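Local coordinates for VP4 CORE protein (Bluetongue virus, PDB 2JHP), which caps viral mRNA inside the core, combining several capping activities that include probable cap 2'-O-methylation with S-adenosylmethionine as methyl donor, at residues P174-I186 and F324-R337. Numbering follows the deposited sequence.
With GUN (guanine), chain D; SAH (S-adenosyl-L-homocysteine), chain C.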
ATOM      1  N   PRO A 174      -4.428 -22.322  -3.447  1.00  4.99           N
ATOM      2  CA  PRO A 174      -3.542 -23.079  -2.544  1.00 -3.43           C
ATOM      3  C   PRO A 174      -2.515 -22.204  -1.812  1.00 -0.01           C
ATOM      4  O   PRO A 174      -2.143 -21.149  -2.329  1.00-10.04           O
ATOM      5  CB  PRO A 174      -2.837 -24.069  -3.490  1.00-11.36           C
ATOM      6  CG  PRO A 174      -2.954 -23.461  -4.841  1.00 28.87           C
ATOM      7  CD  PRO A 174      -4.267 -22.753  -4.850  1.00 -1.98           C
ATOM      8  N   THR A 175      -2.084 -22.627  -0.620  1.00  8.48           N
ATOM      9  CA  THR A 175      -1.020 -21.927   0.131  1.00  4.74           C
ATOM     10  C   THR A 175      -0.078 -22.927   0.791  1.00  8.95           C
ATOM     11  O   THR A 175      -0.072 -24.099   0.437  1.00 -8.46           O
ATOM     12  CB  THR A 175      -1.553 -21.020   1.272  1.00  8.14           C
ATOM     13  OG1 THR A 175      -2.977 -21.120   1.377  1.00 21.75           O
ATOM     14  CG2 THR A 175      -1.120 -19.572   1.055  1.00 86.14           C
ATOM     15  N   ASP A 176       0.688 -22.468   1.776  1.00 13.23           N
ATOM     16  CA  ASP A 176       1.595 -23.326   2.529  1.00 17.37           C
ATOM     17  C   ASP A 176       0.859 -24.435   3.281  1.00 17.37           C
ATOM     18  O   ASP A 176      -0.349 -24.346   3.509  1.00 20.39           O
ATOM     19  CB  ASP A 176       2.413 -22.482   3.513  1.00 14.90           C
ATOM     20  CG  ASP A 176       3.378 -21.530   2.806  1.00 10.88           C
ATOM     21  OD1 ASP A 176       3.103 -20.305   2.755  1.00 67.87           O
ATOM     22  OD2 ASP A 176       4.408 -22.013   2.288  1.00 50.73           O
ATOM     23  N   GLU A 177       1.596 -25.480   3.654  1.00 26.59           N
ATOM     24  CA  GLU A 177       1.052 -26.569   4.461  1.00 27.45           C
ATOM     25  C   GLU A 177       0.443 -26.050   5.766  1.00 22.72           C
ATOM     26  O   GLU A 177       1.022 -25.198   6.452  1.00 28.43           O
ATOM     27  CB  GLU A 177       2.112 -27.646   4.738  1.00 43.11           C
ATOM     28  CG  GLU A 177       3.422 -27.125   5.326  1.00 77.15           C
ATOM     29  CD  GLU A 177       4.386 -28.229   5.735  1.00 16.79           C
ATOM     30  OE1 GLU A 177       4.068 -28.993   6.671  1.00 35.68           O
ATOM     31  OE2 GLU A 177       5.472 -28.324   5.125  1.00 62.25           O
ATOM     32  N   LYS A 178      -0.734 -26.583   6.081  1.00 25.37           N
ATOM     33  CA  LYS A 178      -1.569 -26.182   7.216  1.00 17.09           C
ATOM     34  C   LYS A 178      -0.831 -25.643   8.444  1.00 16.77           C
ATOM     35  O   LYS A 178      -1.170 -24.562   8.950  1.00 17.47           O
ATOM     36  CB  LYS A 178      -2.484 -27.353   7.582  1.00 -5.82           C
ATOM     37  CG  LYS A 178      -3.168 -27.317   8.921  1.00 -4.31           C
ATOM     38  CD  LYS A 178      -3.703 -28.727   9.230  1.00 38.11           C
ATOM     39  CE  LYS A 178      -3.541 -29.085  10.711  1.00 15.49           C
ATOM     40  NZ  LYS A 178      -3.683 -30.539  11.010  1.00 22.69           N
ATOM     41  N   LEU A 179       0.181 -26.378   8.899  1.00 17.44           N
ATOM     42  CA  LEU A 179       0.866 -26.053  10.155  1.00 20.55           C
ATOM     43  C   LEU A 179       1.887 -24.903  10.108  1.00  9.05           C
ATOM     44  O   LEU A 179       2.124 -24.259  11.137  1.00 53.52           O
ATOM     45  CB  LEU A 179       1.444 -27.322  10.809  1.00 13.65           C
ATOM     46  CG  LEU A 179       0.388 -28.117  11.603  1.00  9.17           C
ATOM     47  CD1 LEU A 179       0.815 -29.575  11.900  1.00 12.27           C
ATOM     48  CD2 LEU A 179      -0.018 -27.374  12.894  1.00 10.96           C
ATOM     49  N   VAL A 180       2.485 -24.640   8.943  1.00 39.66           N
ATOM     50  CA  VAL A 180       3.285 -23.414   8.784  1.00 16.14           C
ATOM     51  C   VAL A 180       2.405 -22.208   8.452  1.00 28.21           C
ATOM     52  O   VAL A 180       2.726 -21.072   8.806  1.00 20.85           O
ATOM     53  CB  VAL A 180       4.541 -23.546   7.815  1.00 15.14           C
ATOM     54  CG1 VAL A 180       4.620 -24.897   7.142  1.00 29.16           C
ATOM     55  CG2 VAL A 180       4.609 -22.406   6.800  1.00 20.02           C
ATOM     56  N   SER A 181       1.292 -22.473   7.780  1.00 15.26           N
ATOM     57  CA  SER A 181       0.295 -21.460   7.518  1.00 21.33           C
ATOM     58  C   SER A 181      -0.291 -20.983   8.836  1.00 11.89           C
ATOM     59  O   SER A 181      -0.645 -19.810   8.980  1.00 13.53           O
ATOM     60  CB  SER A 181      -0.807 -22.022   6.628  1.00 13.61           C
ATOM     61  OG  SER A 181      -0.534 -21.753   5.277  1.00 14.52           O
ATOM     62  N   MET A 182      -0.389 -21.901   9.796  1.00  7.42           N
ATOM     63  CA  MET A 182      -0.905 -21.561  11.123  1.00-10.68           C
ATOM     64  C   MET A 182      -0.060 -20.438  11.734  1.00  8.17           C
ATOM     65  O   MET A 182      -0.586 -19.365  12.026  1.00 17.20           O
ATOM     66  CB  MET A 182      -0.949 -22.792  12.027  1.00 -0.76           C
ATOM     67  CG  MET A 182      -1.644 -22.594  13.320  1.00-15.33           C
ATOM     68  SD  MET A 182      -0.808 -23.634  14.493  1.00 17.44           S
ATOM     69  CE  MET A 182      -2.052 -23.793  15.732  1.00 24.68           C
ATOM     70  N   LEU A 183       1.244 -20.676  11.862  1.00 19.28           N
ATOM     71  CA  LEU A 183       2.183 -19.657  12.307  1.00 18.37           C
ATOM     72  C   LEU A 183       2.121 -18.398  11.446  1.00 20.17           C
ATOM     73  O   LEU A 183       2.230 -17.298  11.970  1.00 21.67           O
ATOM     74  CB  LEU A 183       3.614 -20.204  12.354  1.00 11.88           C
ATOM     75  CG  LEU A 183       3.920 -21.448  13.209  1.00 12.61           C
ATOM     76  CD1 LEU A 183       5.285 -21.988  12.857  1.00 13.59           C
ATOM     77  CD2 LEU A 183       3.812 -21.183  14.715  1.00 11.70           C
ATOM     78  N   ASP A 184       1.910 -18.556  10.142  1.00 17.31           N
ATOM     79  CA  ASP A 184       1.842 -17.416   9.224  1.00 17.03           C
ATOM     80  C   ASP A 184       0.865 -16.314   9.605  1.00 13.26           C
ATOM     81  O   ASP A 184       1.214 -15.133   9.517  1.00 14.41           O
ATOM     82  CB  ASP A 184       1.516 -17.869   7.810  1.00 23.04           C
ATOM     83  CG  ASP A 184       2.726 -18.295   7.049  1.00 21.15           C
ATOM     84  OD1 ASP A 184       3.850 -18.043   7.526  1.00 23.46           O
ATOM     85  OD2 ASP A 184       2.546 -18.893   5.967  1.00 24.94           O
ATOM     86  N   TYR A 185      -0.362 -16.685   9.994  1.00 -8.24           N
ATOM     87  CA  TYR A 185      -1.347 -15.683  10.384  1.00 23.99           C
ATOM     88  C   TYR A 185      -1.359 -15.318  11.877  1.00 15.97           C
ATOM     89  O   TYR A 185      -1.863 -14.265  12.247  1.00 24.84           O
ATOM     90  CB  TYR A 185      -2.732 -16.077   9.896  1.00 16.17           C
ATOM     91  CG  TYR A 185      -3.336 -17.266  10.589  1.00 13.23           C
ATOM     92  CD1 TYR A 185      -3.910 -17.148  11.852  1.00  8.84           C
ATOM     93  CD2 TYR A 185      -3.369 -18.511   9.966  1.00 36.30           C
ATOM     94  CE1 TYR A 185      -4.473 -18.246  12.484  1.00 21.71           C
ATOM     95  CE2 TYR A 185      -3.934 -19.603  10.584  1.00 13.45           C
ATOM     96  CZ  TYR A 185      -4.487 -19.466  11.844  1.00 23.24           C
ATOM     97  OH  TYR A 185      -5.062 -20.553  12.463  1.00 24.95           O
ATOM     98  N   ILE A 186      -0.838 -16.179  12.739  1.00 38.01           N
ATOM     99  CA  ILE A 186      -0.874 -15.867  14.166  1.00 11.30           C
ATOM    100  C   ILE A 186       0.357 -15.081  14.626  1.00 45.86           C
ATOM    101  O   ILE A 186       0.244 -14.243  15.507  1.00 12.57           O
ATOM    102  CB  ILE A 186      -1.113 -17.131  15.052  1.00 14.92           C
ATOM    103  CG1 ILE A 186      -1.631 -16.756  16.451  1.00 20.59           C
ATOM    104  CG2 ILE A 186       0.153 -17.987  15.142  1.00 16.92           C
ATOM    105  CD1 ILE A 186      -3.045 -16.180  16.504  1.00-12.56           C
ATOM    106  N   PHE A 324     -12.115 -20.636  13.798  1.00 21.72           N
ATOM    107  CA  PHE A 324     -12.079 -20.489  12.350  1.00 17.19           C
ATOM    108  C   PHE A 324     -11.433 -21.621  11.580  1.00 16.02           C
ATOM    109  O   PHE A 324     -10.705 -22.432  12.148  1.00 17.75           O
ATOM    110  CB  PHE A 324     -11.503 -19.138  11.918  1.00 31.06           C
ATOM    111  CG  PHE A 324     -10.428 -18.603  12.806  1.00 34.04           C
ATOM    112  CD1 PHE A 324      -9.303 -19.359  13.101  1.00 31.80           C
ATOM    113  CD2 PHE A 324     -10.529 -17.309  13.311  1.00 27.51           C
ATOM    114  CE1 PHE A 324      -8.292 -18.842  13.910  1.00 31.78           C
ATOM    115  CE2 PHE A 324      -9.529 -16.771  14.121  1.00 25.64           C
ATOM    116  CZ  PHE A 324      -8.406 -17.538  14.417  1.00 25.00           C
ATOM    117  N   PRO A 325     -11.724 -21.680  10.267  1.00 24.38           N
ATOM    118  CA  PRO A 325     -11.158 -22.709   9.402  1.00 19.53           C
ATOM    119  C   PRO A 325      -9.654 -22.527   9.233  1.00 24.09           C
ATOM    120  O   PRO A 325      -9.124 -21.443   9.482  1.00 20.03           O
ATOM    121  CB  PRO A 325     -11.882 -22.495   8.068  1.00 16.00           C
ATOM    122  CG  PRO A 325     -13.051 -21.608   8.379  1.00 18.67           C
ATOM    123  CD  PRO A 325     -12.613 -20.766   9.526  1.00 14.59           C
ATOM    124  N   GLN A 326      -8.984 -23.597   8.823  1.00 18.81           N
ATOM    125  CA  GLN A 326      -7.531 -23.616   8.697  1.00 16.26           C
ATOM    126  C   GLN A 326      -7.097 -23.602   7.241  1.00 16.25           C
ATOM    127  O   GLN A 326      -7.459 -24.497   6.478  1.00 28.87           O
ATOM    128  CB  GLN A 326      -6.944 -24.850   9.382  1.00 -9.33           C
ATOM    129  CG  GLN A 326      -7.410 -25.043  10.814  1.00 11.93           C
ATOM    130  CD  GLN A 326      -6.567 -26.049  11.542  1.00 17.96           C
ATOM    131  OE1 GLN A 326      -5.366 -25.849  11.727  1.00 22.93           O
ATOM    132  NE2 GLN A 326      -7.182 -27.144  11.958  1.00 17.85           N
ATOM    133  N   PRO A 327      -6.324 -22.575   6.850  1.00 18.87           N
ATOM    134  CA  PRO A 327      -5.750 -22.521   5.509  1.00 15.58           C
ATOM    135  C   PRO A 327      -4.828 -23.714   5.282  1.00 15.36           C
ATOM    136  O   PRO A 327      -4.060 -24.072   6.175  1.00 20.80           O
ATOM    137  CB  PRO A 327      -4.936 -21.219   5.517  1.00 24.39           C
ATOM    138  CG  PRO A 327      -5.420 -20.450   6.666  1.00 16.57           C
ATOM    139  CD  PRO A 327      -5.946 -21.409   7.667  1.00 21.31           C
ATOM    140  N   GLY A 328      -4.921 -24.325   4.099  1.00 18.90           N
ATOM    141  CA  GLY A 328      -4.052 -25.439   3.711  1.00 18.10           C
ATOM    142  C   GLY A 328      -4.439 -26.792   4.289  1.00 20.94           C
ATOM    143  O   GLY A 328      -3.728 -27.783   4.088  1.00 13.85           O
ATOM    144  N   ALA A 329      -5.561 -26.837   5.001  1.00 27.28           N
ATOM    145  CA  ALA A 329      -6.049 -28.074   5.594  1.00 23.59           C
ATOM    146  C   ALA A 329      -6.868 -28.869   4.580  1.00 27.50           C
ATOM    147  O   ALA A 329      -7.467 -28.294   3.671  1.00 40.35           O
ATOM    148  CB  ALA A 329      -6.875 -27.778   6.843  1.00 14.60           C
ATOM    149  N   ASP A 330      -6.884 -30.190   4.745  1.00 31.99           N
ATOM    150  CA  ASP A 330      -7.607 -31.090   3.841  1.00 26.49           C
ATOM    151  C   ASP A 330      -9.120 -30.935   3.942  1.00 35.31           C
ATOM    152  O   ASP A 330      -9.643 -30.547   4.988  1.00 26.97           O
ATOM    153  CB  ASP A 330      -7.203 -32.545   4.090  1.00 39.40           C
ATOM    154  CG  ASP A 330      -5.967 -32.951   3.299  1.00-19.05           C
ATOM    155  OD1 ASP A 330      -5.077 -32.092   3.092  1.00 60.42           O
ATOM    156  OD2 ASP A 330      -5.888 -34.129   2.875  1.00 49.85           O
ATOM    157  N   ALA A 331      -9.806 -31.234   2.840  1.00 22.46           N
ATOM    158  CA  ALA A 331     -11.265 -31.115   2.745  1.00 24.39           C
ATOM    159  C   ALA A 331     -12.017 -31.924   3.805  1.00 30.59           C
ATOM    160  O   ALA A 331     -13.079 -31.510   4.264  1.00 31.55           O
ATOM    161  CB  ALA A 331     -11.731 -31.507   1.353  1.00 22.81           C
ATOM    162  N   ASP A 332     -11.454 -33.072   4.183  1.00  9.94           N
ATOM    163  CA  ASP A 332     -12.056 -33.957   5.186  1.00  1.04           C
ATOM    164  C   ASP A 332     -11.571 -33.710   6.621  1.00  8.34           C
ATOM    165  O   ASP A 332     -12.050 -34.352   7.559  1.00 -0.19           O
ATOM    166  CB  ASP A 332     -11.872 -35.438   4.809  1.00-14.67           C
ATOM    167  CG  ASP A 332     -10.424 -35.817   4.482  1.00 56.80           C
ATOM    168  OD1 ASP A 332      -9.494 -35.036   4.694  1.00  9.84           O
ATOM    169  OD2 ASP A 332     -10.203 -36.937   3.999  1.00-17.10           O
ATOM    170  N   MET A 333     -10.631 -32.782   6.776  1.00 13.68           N
ATOM    171  CA  MET A 333     -10.041 -32.461   8.071  1.00  8.89           C
ATOM    172  C   MET A 333     -11.011 -31.649   8.946  1.00 16.22           C
ATOM    173  O   MET A 333     -11.140 -30.428   8.794  1.00 26.44           O
ATOM    174  CB  MET A 333      -8.712 -31.712   7.847  1.00  9.25           C
ATOM    175  CG  MET A 333      -8.039 -31.091   9.076  1.00 24.71           C
ATOM    176  SD  MET A 333      -7.409 -32.246  10.305  1.00 34.91           S
ATOM    177  CE  MET A 333      -6.618 -33.519   9.308  1.00 18.63           C
ATOM    178  N   TYR A 334     -11.690 -32.333   9.865  1.00 13.95           N
ATOM    179  CA  TYR A 334     -12.667 -31.669  10.739  1.00 12.78           C
ATOM    180  C   TYR A 334     -12.049 -31.116  12.003  1.00 11.33           C
ATOM    181  O   TYR A 334     -12.346 -31.549  13.119  1.00 16.26           O
ATOM    182  CB  TYR A 334     -13.851 -32.576  11.042  1.00 15.77           C
ATOM    183  CG  TYR A 334     -14.785 -32.669   9.874  1.00 37.95           C
ATOM    184  CD1 TYR A 334     -14.745 -33.766   9.019  1.00 11.09           C
ATOM    185  CD2 TYR A 334     -15.690 -31.644   9.604  1.00 98.15           C
ATOM    186  CE1 TYR A 334     -15.592 -33.856   7.934  1.00 -6.95           C
ATOM    187  CE2 TYR A 334     -16.537 -31.714   8.522  1.00-16.56           C
ATOM    188  CZ  TYR A 334     -16.491 -32.828   7.692  1.00 29.11           C
ATOM    189  OH  TYR A 334     -17.338 -32.918   6.620  1.00-15.39           O
ATOM    190  N   GLU A 335     -11.199 -30.129  11.790  1.00 15.00           N
ATOM    191  CA  GLU A 335     -10.433 -29.481  12.837  1.00 21.78           C
ATOM    192  C   GLU A 335     -10.362 -27.995  12.516  1.00 14.74           C
ATOM    193  O   GLU A 335     -10.130 -27.598  11.366  1.00 19.03           O
ATOM    194  CB  GLU A 335      -9.038 -30.089  12.876  1.00 39.57           C
ATOM    195  CG  GLU A 335      -8.140 -29.583  13.959  1.00 31.98           C
ATOM    196  CD  GLU A 335      -6.802 -30.289  13.937  1.00 42.34           C
ATOM    197  OE1 GLU A 335      -6.765 -31.483  14.311  1.00 33.42           O
ATOM    198  OE2 GLU A 335      -5.792 -29.657  13.543  1.00 25.25           O
ATOM    199  N   LEU A 336     -10.597 -27.179  13.533  1.00 18.89           N
ATOM    200  CA  LEU A 336     -10.504 -25.734  13.399  1.00 20.10           C
ATOM    201  C   LEU A 336      -9.410 -25.244  14.318  1.00 29.41           C
ATOM    202  O   LEU A 336      -8.706 -26.050  14.933  1.00 19.24           O
ATOM    203  CB  LEU A 336     -11.832 -25.072  13.773  1.00 19.82           C
ATOM    204  CG  LEU A 336     -13.089 -25.576  13.061  1.00  2.32           C
ATOM    205  CD1 LEU A 336     -14.293 -25.034  13.772  1.00  7.80           C
ATOM    206  CD2 LEU A 336     -13.130 -25.202  11.583  1.00 19.26           C
ATOM    207  N   ARG A 337      -9.264 -23.925  14.404  1.00 21.15           N
ATOM    208  CA  ARG A 337      -8.368 -23.310  15.376  1.00 12.65           C
ATOM    209  C   ARG A 337      -9.154 -22.387  16.284  1.00 17.31           C
ATOM    210  O   ARG A 337     -10.075 -21.693  15.850  1.00 24.63           O
ATOM    211  CB  ARG A 337      -7.228 -22.556  14.688  1.00  7.10           C
ATOM    212  CG  ARG A 337      -6.204 -23.452  14.011  1.00 22.09           C
ATOM    213  CD  ARG A 337      -5.468 -24.312  15.016  1.00  6.06           C
ATOM    214  NE  ARG A 337      -4.802 -25.438  14.371  1.00  4.35           N
ATOM    215  CZ  ARG A 337      -4.110 -26.378  15.012  1.00 39.15           C
ATOM    216  NH1 ARG A 337      -3.957 -26.329  16.330  1.00 12.92           N
ATOM    217  NH2 ARG A 337      -3.554 -27.368  14.328  1.00 13.17           N
TER
HETATM  218  N9  GUN D1647      -0.756 -12.631   3.204  1.00 27.86           N
HETATM  219  C8  GUN D1647       0.118 -11.724   2.759  1.00 88.23           C
HETATM  220  N7  GUN D1647       1.127 -11.612   3.626  1.00 42.40           N
HETATM  221  C5  GUN D1647       0.899 -12.455   4.627  1.00 30.15           C
HETATM  222  C6  GUN D1647       1.611 -12.753   5.786  1.00 41.97           C
HETATM  223  O6  GUN D1647       2.675 -12.183   6.032  1.00 30.11           O
HETATM  224  N1  GUN D1647       1.088 -13.721   6.660  1.00 19.21           N
HETATM  225  C2  GUN D1647      -0.141 -14.339   6.325  1.00 50.09           C
HETATM  226  N2  GUN D1647      -0.660 -15.246   7.132  1.00 30.84           N
HETATM  227  N3  GUN D1647      -0.802 -14.031   5.194  1.00 19.65           N
HETATM  228  C4  GUN D1647      -0.303 -13.109   4.354  1.00 42.87           C
HETATM  229  N   SAH C1646       2.966 -29.200  16.005  1.00 23.02           N
HETATM  230  CA  SAH C1646       3.389 -30.485  15.362  1.00 30.27           C
HETATM  231  CB  SAH C1646       2.222 -31.460  15.183  1.00  5.58           C
HETATM  232  CG  SAH C1646       1.580 -31.898  16.497  1.00 23.71           C
HETATM  233  SD  SAH C1646       1.918 -33.637  16.842  1.00 38.74           S
HETATM  234  C   SAH C1646       4.079 -30.212  14.029  1.00 31.49           C
HETATM  235  O   SAH C1646       3.846 -29.184  13.390  1.00 32.51           O
HETATM  236  OXT SAH C1646       4.895 -31.012  13.571  1.00 49.20           O
HETATM  237  C5' SAH C1646       1.264 -33.568  18.521  1.00 20.83           C
HETATM  238  C4' SAH C1646       2.411 -33.670  19.510  1.00 31.39           C
HETATM  239  O4' SAH C1646       1.981 -33.345  20.806  1.00 26.03           O
HETATM  240  C3' SAH C1646       2.999 -35.068  19.607  1.00 27.59           C
HETATM  241  O3' SAH C1646       4.241 -35.050  18.952  1.00 22.62           O
HETATM  242  C2' SAH C1646       3.153 -35.336  21.096  1.00  5.55           C
HETATM  243  O2' SAH C1646       4.478 -35.686  21.419  1.00 49.50           O
HETATM  244  C1' SAH C1646       2.846 -33.990  21.714  1.00 29.06           C
HETATM  245  N9  SAH C1646       2.207 -34.001  23.038  1.00 46.31           N
HETATM  246  C8  SAH C1646       1.249 -34.850  23.526  1.00 24.84           C
HETATM  247  N7  SAH C1646       0.936 -34.455  24.782  1.00 57.23           N
HETATM  248  C5  SAH C1646       1.668 -33.364  25.094  1.00 42.35           C
HETATM  249  C6  SAH C1646       1.743 -32.563  26.229  1.00 54.30           C
HETATM  250  N6  SAH C1646       0.986 -32.828  27.288  1.00 26.20           N
HETATM  251  N1  SAH C1646       2.616 -31.489  26.251  1.00 19.24           N
HETATM  252  C2  SAH C1646       3.404 -31.211  25.156  1.00 11.89           C
HETATM  253  N3  SAH C1646       3.318 -32.010  24.031  1.00 44.99           N
HETATM  254  C4  SAH C1646       2.468 -33.067  24.003  1.00 22.67           C
HETATM  255  O   HOH W   1      -4.450 -23.355  10.886  1.00 15.26           O
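Lys-178 and Glu-335 meet in the S-adenosyl-L-homocysteine-binding, Rossmann-like methyltransferase domain; with Asp-265 and Lys-306 they form a grouping consistent with the K-D-K-E tetrad of cap 2'-O-methyltransferases. Lys-178 sends CG anti to its backbone N (chi1 164°) and runs past Ala-329, bringing NZ to OE2 of Glu-335 at 3.4 Å, a salt bridge with only a weak hydrogen bond. OE1 of Glu-335 pairs with Lys-306.

Gln-326 links Arg-337 to Glu-335 and so would position the tetrad glutamate. Its OE1 lies in the guanidinium plane and receives the N-H of Arg-337 NE (2.7 Å, 165°), the donor standing well above the amide C=O plane, while its NE2 gives nearly straight bonds to Glu-335 OE2 (3.3 Å) and Glu-335 O (3.0 Å). A water bridges that same OE1 to the hydroxyl of Tyr-185. Met-182 lays CE over one guanidinium face, 3.2 Å from Arg-337 NH1. Arg-337 NH2 stands 3.3 Å from Glu-335 OE2, pointing no N-H at it, and also pairs with Asp-265.

The type II turn Gln-326 to Ala-329 packs against Lys-178 and Tyr-185: Pro-327 O receives a C-H...O contact from Lys-178 CA at 3.4 Å, and Tyr-185 CE2 meets Pro-327 CD at 4.0 Å. Gly-328, at positive phi (79°), brings its CA close to Asp-176 O.

Helix 178-186 thus sits beside antiparallel strands 322-324 and 335-341, with strand 302-308 touching Met-182 through Leu-304, helix 202-210 meeting Leu-183, and helix 380-391 packing on Tyr-185 and Phe-324.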